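Local coordinates for putative capsid protein of prophage (Escherichia coli CFT073, PDB 3BQW), which is of unknown function but is probably a prophage major capsid protein that assembles into the phage head shell, at residues A[62-73]-A[157-165]. Numbering follows the deposited sequence.
Sequences FCSPMVGSQVQR and ERYEIDWKI
The ammonium group of K164 sits over the centre of the F62 ring, a cation-pi contact with NZ 3.8 Å from the ring centroid and 9° off its normal. K164 CE reaches the same ring off-centre. Beside this pair R73 holds two carboxylates. R73 NH1 forms a salt bridge to E160 OE1 at 2.6 Å, with the guanidinium and carboxylate planes 47° apart. R73 NH2 forms the other to D162 OD2, also 2.6 Å; here the planes are nearly perpendicular (87°) and the hydrogen bond is weak. R73 NH2 also lies near K164 NZ, and the carboxylates probably offset this like-charge approach. OD1 of D162 accepts from K164 N in an Asx turn, met from above the carboxylate plane. A water links the three polar atoms F62 O, S64 OG and E160 OE1; it donates to F62 O and E160 OE1 and accepts from S64 OG.

The backbone frame is antiparallel. Strand 61-67 pairs with strand 159-162 in the middle of a four-stranded sheet, between strands 70-79 and 148-151. A type II' turn from V67 to Q70 joins the hairpin of 61-67 and 70-79. F62 with D162 and S64 with E160 are hydrogen-bonded pairs; E160 N to S64 O (2.9 Å) is nearly straight. On the face of C63, Y159 and I161, the sulfur of C63 meets the Y159 ring at its edge, C63 SG 3.9 Å from Y159 CE1. Y159 OH is hydrogen-bonded to K83 O. Near the turn, M66 CE lies over one face of the R158 guanidinium, 3.5 Å from R158 NH1, while R158 NE is salt-bridged to E152.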
# COMPACT_ATOMS: atom_id res chain seq x y z
N PHE A 62 0.47 17.30 10.15
CA PHE A 62 1.28 17.72 11.28
C PHE A 62 2.51 16.84 11.31
O PHE A 62 2.44 15.63 11.55
CB PHE A 62 0.47 17.58 12.56
CG PHE A 62 1.09 18.26 13.76
CD1 PHE A 62 0.87 19.60 14.00
CD2 PHE A 62 1.84 17.54 14.67
CE1 PHE A 62 1.40 20.21 15.11
CE2 PHE A 62 2.38 18.14 15.79
CZ PHE A 62 2.16 19.46 16.01
N CYS A 63 3.64 17.47 11.04
CA CYS A 63 4.90 16.80 10.88
C CYS A 63 5.80 17.11 12.07
O CYS A 63 5.98 18.27 12.43
CB CYS A 63 5.54 17.23 9.56
SG CYS A 63 4.59 16.62 8.15
N SER A 64 6.34 16.06 12.67
CA SER A 64 7.15 16.17 13.86
C SER A 64 8.48 15.45 13.68
O SER A 64 8.51 14.33 13.19
CB SER A 64 6.42 15.54 15.06
OG SER A 64 5.23 16.22 15.38
N PRO A 65 9.59 16.05 14.17
CA PRO A 65 10.82 15.30 14.12
C PRO A 65 10.82 14.19 15.20
O PRO A 65 9.95 14.16 16.10
CB PRO A 65 11.89 16.37 14.41
CG PRO A 65 11.22 17.41 15.19
CD PRO A 65 9.74 17.34 14.86
N MET A 66 11.79 13.29 15.09
CA MET A 66 11.92 12.17 16.01
C MET A 66 13.36 12.14 16.50
O MET A 66 14.27 12.56 15.80
CB MET A 66 11.55 10.85 15.33
CG MET A 66 10.10 10.77 14.81
SD MET A 66 9.63 9.26 13.95
CE MET A 66 10.01 8.02 15.19
N VAL A 67 13.54 11.67 17.72
CA VAL A 67 14.87 11.38 18.27
C VAL A 67 14.76 9.92 18.71
O VAL A 67 14.07 9.60 19.68
CB VAL A 67 15.22 12.31 19.45
CG1 VAL A 67 16.67 12.06 19.95
CG2 VAL A 67 15.05 13.78 19.05
N GLY A 68 15.38 9.03 17.94
CA GLY A 68 15.21 7.60 18.14
C GLY A 68 13.80 7.23 17.74
O GLY A 68 13.32 7.58 16.65
N SER A 69 13.12 6.52 18.65
CA SER A 69 11.72 6.19 18.47
C SER A 69 10.81 7.24 19.12
O SER A 69 9.60 7.07 19.15
CB SER A 69 11.44 4.82 19.08
OG SER A 69 11.25 4.95 20.49
N GLN A 70 11.37 8.32 19.64
CA GLN A 70 10.57 9.33 20.32
C GLN A 70 10.12 10.43 19.34
O GLN A 70 10.95 11.08 18.72
CB GLN A 70 11.38 9.95 21.45
CG GLN A 70 10.54 10.72 22.46
CD GLN A 70 9.85 9.81 23.49
OE1 GLN A 70 9.96 8.57 23.43
NE2 GLN A 70 9.13 10.43 24.43
N VAL A 71 8.80 10.63 19.22
CA VAL A 71 8.28 11.74 18.43
C VAL A 71 8.35 13.02 19.26
O VAL A 71 7.85 13.06 20.37
CB VAL A 71 6.85 11.46 17.93
CG1 VAL A 71 6.33 12.64 17.12
CG2 VAL A 71 6.84 10.17 17.11
N GLN A 72 8.98 14.06 18.72
CA GLN A 72 9.07 15.38 19.37
C GLN A 72 7.89 16.25 18.92
O GLN A 72 8.06 17.15 18.09
CB GLN A 72 10.38 16.12 19.00
CG GLN A 72 11.66 15.31 19.07
CD GLN A 72 11.97 14.86 20.47
OE1 GLN A 72 12.52 15.63 21.26
NE2 GLN A 72 11.62 13.62 20.78
N ARG A 73 6.72 16.01 19.50
CA ARG A 73 5.49 16.66 19.07
C ARG A 73 5.47 18.17 19.35
O ARG A 73 4.74 18.91 18.70
CB ARG A 73 4.26 15.99 19.70
CG ARG A 73 3.98 14.55 19.25
CD ARG A 73 2.48 14.18 19.47
NE ARG A 73 1.65 14.82 18.45
CZ ARG A 73 1.38 14.29 17.25
NH1 ARG A 73 1.83 13.08 16.90
NH2 ARG A 73 0.63 14.97 16.39
N GLU A 157 16.10 12.94 7.60
CA GLU A 157 15.99 12.35 8.92
C GLU A 157 14.56 11.86 9.18
O GLU A 157 13.58 12.52 8.82
CB GLU A 157 16.43 13.35 9.99
CG GLU A 157 17.93 13.30 10.28
CD GLU A 157 18.30 14.13 11.49
OE1 GLU A 157 17.76 15.26 11.60
OE2 GLU A 157 19.12 13.66 12.34
N ARG A 158 14.48 10.68 9.78
CA ARG A 158 13.23 10.04 10.17
C ARG A 158 12.30 11.00 10.92
O ARG A 158 12.71 11.62 11.88
CB ARG A 158 13.58 8.87 11.06
CG ARG A 158 12.54 7.84 11.27
CD ARG A 158 13.27 6.58 11.72
NE ARG A 158 12.35 5.51 12.06
CZ ARG A 158 12.04 5.13 13.29
NH1 ARG A 158 12.58 5.72 14.35
NH2 ARG A 158 11.17 4.14 13.46
N TYR A 159 11.06 11.12 10.46
CA TYR A 159 10.05 11.98 11.11
C TYR A 159 8.64 11.38 10.99
O TYR A 159 8.44 10.45 10.23
CB TYR A 159 10.07 13.38 10.50
CG TYR A 159 9.43 13.47 9.13
CD1 TYR A 159 8.12 13.95 9.00
CD2 TYR A 159 10.13 13.10 7.96
CE1 TYR A 159 7.51 14.03 7.78
CE2 TYR A 159 9.52 13.20 6.69
CZ TYR A 159 8.21 13.65 6.61
OH TYR A 159 7.57 13.77 5.40
N GLU A 160 7.69 11.94 11.74
CA GLU A 160 6.31 11.44 11.76
C GLU A 160 5.39 12.41 11.02
O GLU A 160 5.50 13.61 11.16
CB GLU A 160 5.80 11.26 13.20
CG GLU A 160 4.35 10.76 13.27
CD GLU A 160 3.73 10.93 14.63
OE1 GLU A 160 3.31 12.07 14.96
OE2 GLU A 160 3.63 9.92 15.35
N ILE A 161 4.52 11.84 10.19
CA ILE A 161 3.37 12.53 9.64
C ILE A 161 2.16 12.09 10.44
O ILE A 161 1.94 10.88 10.64
CB ILE A 161 3.08 12.16 8.15
CG1 ILE A 161 4.19 12.65 7.24
CG2 ILE A 161 1.76 12.75 7.69
CD1 ILE A 161 4.14 12.00 5.82
N ASP A 162 1.37 13.06 10.87
CA ASP A 162 0.15 12.80 11.60
C ASP A 162 -1.02 13.51 10.91
O ASP A 162 -1.07 14.74 10.84
CB ASP A 162 0.30 13.26 13.04
CG ASP A 162 -0.87 12.88 13.91
OD1 ASP A 162 -1.78 12.15 13.45
OD2 ASP A 162 -0.87 13.32 15.09
N TRP A 163 -1.93 12.70 10.37
CA TRP A 163 -3.15 13.18 9.72
C TRP A 163 -4.25 13.52 10.73
O TRP A 163 -5.30 14.01 10.35
CB TRP A 163 -3.66 12.14 8.75
CG TRP A 163 -2.64 11.74 7.69
CD1 TRP A 163 -1.96 10.55 7.60
CD2 TRP A 163 -2.16 12.55 6.60
NE1 TRP A 163 -1.11 10.57 6.51
CE2 TRP A 163 -1.22 11.78 5.88
CE3 TRP A 163 -2.44 13.86 6.17
CZ2 TRP A 163 -0.56 12.26 4.75
CZ3 TRP A 163 -1.79 14.35 5.05
CH2 TRP A 163 -0.85 13.54 4.35
N LYS A 164 -3.97 13.26 12.01
CA LYS A 164 -4.81 13.63 13.16
C LYS A 164 -6.18 12.97 13.03
O LYS A 164 -7.20 13.65 12.93
CB LYS A 164 -4.94 15.16 13.32
CG LYS A 164 -3.63 15.97 13.53
CD LYS A 164 -3.31 16.33 14.98
CE LYS A 164 -2.43 17.61 15.11
NZ LYS A 164 -1.61 17.66 16.38
N ILE A 165 -6.20 11.64 13.03
CA ILE A 165 -7.49 10.95 13.01
C ILE A 165 -8.12 11.17 14.41
O ILE A 165 -7.42 11.13 15.42
CB ILE A 165 -7.34 9.46 12.60
CG1 ILE A 165 -8.68 8.93 12.07
CG2 ILE A 165 -6.78 8.60 13.75
CD1 ILE A 165 -8.67 7.46 11.68
O HOH W 1 3.56 14.56 14.08
O HOH W 2 13.49 13.99 12.73
O HOH W 3 14.81 10.89 13.66
O HOH W 4 3.00 10.13 17.89